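Local atomic coordinates of ABC transporter periplasmic-binding protein YtfQ (Mycobacterium smegmatis, PDB entry 6HB0), a protein that probably binds sugars, such as L-arabinofuranose, in the periplasm as the solute-binding component of a mycobacterial ABC transporter. Residues Lys238-Asp243 with Phe257-Glu262. Sequence-based numbering, arbitrary orientation.
Sequences KIVAVD and FNYIVE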
ATOM      1  N   LYS A 238       9.980 -12.329  17.649  1.00 30.56           N
ATOM      2  CA  LYS A 238       8.707 -11.884  17.145  1.00 28.92           C
ATOM      3  C   LYS A 238       8.914 -11.197  15.787  1.00 31.79           C
ATOM      4  O   LYS A 238       9.978 -10.643  15.503  1.00 29.41           O
ATOM      5  CB  LYS A 238       8.095 -10.942  18.146  1.00 33.58           C
ATOM      6  CG  LYS A 238       7.729 -11.652  19.447  1.00 40.10           C
ATOM      7  CD  LYS A 238       6.757 -10.833  20.290  1.00 48.82           C
ATOM      8  CE  LYS A 238       6.304 -11.555  21.563  1.00 54.79           C
ATOM      9  NZ  LYS A 238       6.613 -13.012  21.623  1.00 56.78           N
ATOM     10  N   ILE A 239       7.893 -11.263  14.941  1.00 28.19           N
ATOM     11  CA  ILE A 239       7.965 -10.708  13.600  1.00 27.86           C
ATOM     12  C   ILE A 239       6.754  -9.811  13.391  1.00 27.79           C
ATOM     13  O   ILE A 239       5.577 -10.232  13.608  1.00 26.13           O
ATOM     14  CB  ILE A 239       7.953 -11.810  12.560  1.00 27.17           C
ATOM     15  CG1 ILE A 239       9.193 -12.674  12.697  1.00 28.68           C
ATOM     16  CG2 ILE A 239       7.905 -11.201  11.165  1.00 30.42           C
ATOM     17  CD1 ILE A 239       9.207 -13.866  11.801  1.00 31.00           C
ATOM     18  N   VAL A 240       7.027  -8.562  13.064  1.00 24.53           N
ATOM     19  CA  VAL A 240       5.970  -7.622  12.680  1.00 25.15           C
ATOM     20  C   VAL A 240       6.249  -7.265  11.212  1.00 28.42           C
ATOM     21  O   VAL A 240       7.412  -6.976  10.857  1.00 24.65           O
ATOM     22  CB  VAL A 240       5.870  -6.409  13.595  1.00 26.70           C
ATOM     23  CG1 VAL A 240       7.202  -5.690  13.767  1.00 30.81           C
ATOM     24  CG2 VAL A 240       4.826  -5.415  13.108  1.00 27.92           C
ATOM     25  N   ALA A 241       5.226  -7.357  10.352  1.00 25.11           N
ATOM     26  CA  ALA A 241       5.416  -7.165   8.891  1.00 24.19           C
ATOM     27  C   ALA A 241       4.384  -6.284   8.277  1.00 26.50           C
ATOM     28  O   ALA A 241       3.324  -6.077   8.829  1.00 25.84           O
ATOM     29  CB  ALA A 241       5.482  -8.485   8.185  1.00 26.01           C
ATOM     30  N   VAL A 242       4.700  -5.735   7.114  1.00 28.16           N
ATOM     31  CA  VAL A 242       3.735  -5.048   6.292  1.00 26.37           C
ATOM     32  C   VAL A 242       3.244  -5.969   5.189  1.00 28.79           C
ATOM     33  O   VAL A 242       4.011  -6.737   4.644  1.00 28.13           O
ATOM     34  CB  VAL A 242       4.372  -3.795   5.695  1.00 27.93           C
ATOM     35  CG1 VAL A 242       3.351  -3.011   4.892  1.00 29.69           C
ATOM     36  CG2 VAL A 242       4.986  -2.928   6.803  1.00 29.84           C
ATOM     37  N   ASP A 243       1.952  -5.858   4.858  1.00 32.21           N
ATOM     38  CA  ASP A 243       1.255  -6.536   3.724  1.00 32.79           C
ATOM     39  C   ASP A 243       0.394  -7.705   4.250  1.00 34.53           C
ATOM     40  O   ASP A 243       0.893  -8.748   4.674  1.00 35.74           O
ATOM     41  CB  ASP A 243       2.158  -7.096   2.625  1.00 37.87           C
ATOM     42  CG  ASP A 243       2.954  -6.062   1.862  1.00 39.95           C
ATOM     43  OD1 ASP A 243       2.590  -4.883   1.765  1.00 41.64           O
ATOM     44  OD2 ASP A 243       3.968  -6.498   1.315  1.00 50.44           O
ATOM     45  N   PHE A 257       4.332 -15.268  12.639  1.00 25.48           N
ATOM     46  CA  PHE A 257       4.389 -13.810  12.685  1.00 26.01           C
ATOM     47  C   PHE A 257       3.546 -13.418  13.907  1.00 24.47           C
ATOM     48  O   PHE A 257       2.758 -14.208  14.411  1.00 26.97           O
ATOM     49  CB  PHE A 257       3.720 -13.156  11.469  1.00 26.70           C
ATOM     50  CG  PHE A 257       4.516 -13.127  10.203  1.00 25.30           C
ATOM     51  CD1 PHE A 257       5.613 -13.928   9.989  1.00 28.52           C
ATOM     52  CD2 PHE A 257       4.074 -12.310   9.161  1.00 25.32           C
ATOM     53  CE1 PHE A 257       6.284 -13.882   8.773  1.00 29.35           C
ATOM     54  CE2 PHE A 257       4.745 -12.241   7.963  1.00 26.56           C
ATOM     55  CZ  PHE A 257       5.846 -13.028   7.767  1.00 27.54           C
ATOM     56  N   ASN A 258       3.717 -12.191  14.387  1.00 26.71           N
ATOM     57  CA  ASN A 258       2.936 -11.673  15.497  1.00 24.82           C
ATOM     58  C   ASN A 258       2.002 -10.565  15.119  1.00 25.22           C
ATOM     59  O   ASN A 258       0.976 -10.358  15.779  1.00 26.32           O
ATOM     60  CB  ASN A 258       3.904 -11.213  16.585  1.00 27.90           C
ATOM     61  CG  ASN A 258       4.835 -12.348  17.011  1.00 29.88           C
ATOM     62  OD1 ASN A 258       5.848 -12.596  16.373  1.00 26.19           O
ATOM     63  ND2 ASN A 258       4.433 -13.100  18.024  1.00 27.30           N
ATOM     64  N   TYR A 259       2.335  -9.796  14.068  1.00 22.40           N
ATOM     65  CA  TYR A 259       1.491  -8.683  13.703  1.00 23.29           C
ATOM     66  C   TYR A 259       1.743  -8.293  12.244  1.00 24.42           C
ATOM     67  O   TYR A 259       2.909  -8.281  11.768  1.00 24.31           O
ATOM     68  CB  TYR A 259       1.758  -7.510  14.618  1.00 25.25           C
ATOM     69  CG  TYR A 259       0.684  -6.444  14.648  1.00 24.47           C
ATOM     70  CD1 TYR A 259      -0.588  -6.722  15.154  1.00 27.03           C
ATOM     71  CD2 TYR A 259       0.936  -5.166  14.197  1.00 26.34           C
ATOM     72  CE1 TYR A 259      -1.582  -5.745  15.177  1.00 27.06           C
ATOM     73  CE2 TYR A 259      -0.044  -4.186  14.236  1.00 25.48           C
ATOM     74  CZ  TYR A 259      -1.288  -4.504  14.750  1.00 27.45           C
ATOM     75  OH  TYR A 259      -2.208  -3.525  14.760  1.00 33.72           O
ATOM     76  N   ILE A 260       0.642  -7.980  11.538  1.00 26.02           N
ATOM     77  CA  ILE A 260       0.696  -7.464  10.186  1.00 25.62           C
ATOM     78  C   ILE A 260      -0.084  -6.162  10.082  1.00 27.50           C
ATOM     79  O   ILE A 260      -1.154  -6.008  10.682  1.00 25.76           O
ATOM     80  CB  ILE A 260       0.162  -8.499   9.215  1.00 29.56           C
ATOM     81  CG1 ILE A 260       1.146  -9.633   9.056  1.00 34.29           C
ATOM     82  CG2 ILE A 260      -0.094  -7.873   7.834  1.00 36.27           C
ATOM     83  CD1 ILE A 260       0.539 -10.799   8.299  1.00 38.67           C
ATOM     84  N   VAL A 261       0.468  -5.199   9.352  1.00 22.01           N
ATOM     85  CA  VAL A 261      -0.208  -3.961   9.034  1.00 22.52           C
ATOM     86  C   VAL A 261      -0.250  -3.781   7.530  1.00 23.08           C
ATOM     87  O   VAL A 261       0.641  -4.277   6.815  1.00 25.27           O
ATOM     88  CB  VAL A 261       0.466  -2.712   9.671  1.00 25.51           C
ATOM     89  CG1 VAL A 261       0.418  -2.821  11.180  1.00 27.39           C
ATOM     90  CG2 VAL A 261       1.876  -2.569   9.217  1.00 26.41           C
ATOM     91  N   GLU A 262      -1.236  -3.044   7.041  1.00 23.26           N
ATOM     92  CA  GLU A 262      -1.281  -2.657   5.627  1.00 22.89           C
ATOM     93  C   GLU A 262      -2.071  -1.418   5.509  1.00 24.96           C
ATOM     94  O   GLU A 262      -3.073  -1.274   6.200  1.00 26.14           O
ATOM     95  CB  GLU A 262      -1.913  -3.742   4.771  1.00 24.67           C
ATOM     96  CG  GLU A 262      -1.888  -3.391   3.290  1.00 27.19           C
ATOM     97  CD  GLU A 262      -2.520  -4.423   2.384  1.00 27.77           C
ATOM     98  OE1 GLU A 262      -2.226  -5.608   2.588  1.00 33.09           O
ATOM     99  OE2 GLU A 262      -3.272  -4.045   1.426  1.00 29.08           O
TER
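N258 and I239 are joined by two hydrogen bonds at the start of a parallel strand pair. I239 N donates to N258 OD1 (2.8 Å, donor tilted 23° from the amide plane), and N258 N returns to I239 O at 2.8 Å. N258 CG lies beside its backbone N, anti to the carbonyl carbon (chi1 -56°); OD1 stands in for a backbone carbonyl where the second strand has not yet begun, and ND2 is held by G234 O. I239 O also takes a weak hydrogen bond from Y259 N. Regular parallel pairing follows: A241 N to Y259 O, V261 N to A241 O and D243 N to V261 O (2.8 Å). Beyond it, D243 OD1 forms a salt bridge with R34, and E262, a zinc ligand elsewhere but metal-free here, accepts from A244 N through OE1. On the face carrying A241 and I260, I239 CG2 sits over the F257 ring, 4.0 Å from its centroid, a CH-pi contact, while A241 CB meets CE2 obliquely. On the other, V240 CG2 reaches the Y259 ring edge, and the CG2 methyls of V242 and V261 touch. Within one lobe's central sheet, between strands 210-213 and 292-295, the pair forms a beta-alpha-beta crossover through helix 246-253, which packs on F257 and I260; helix 126-140 covers V240 and V242.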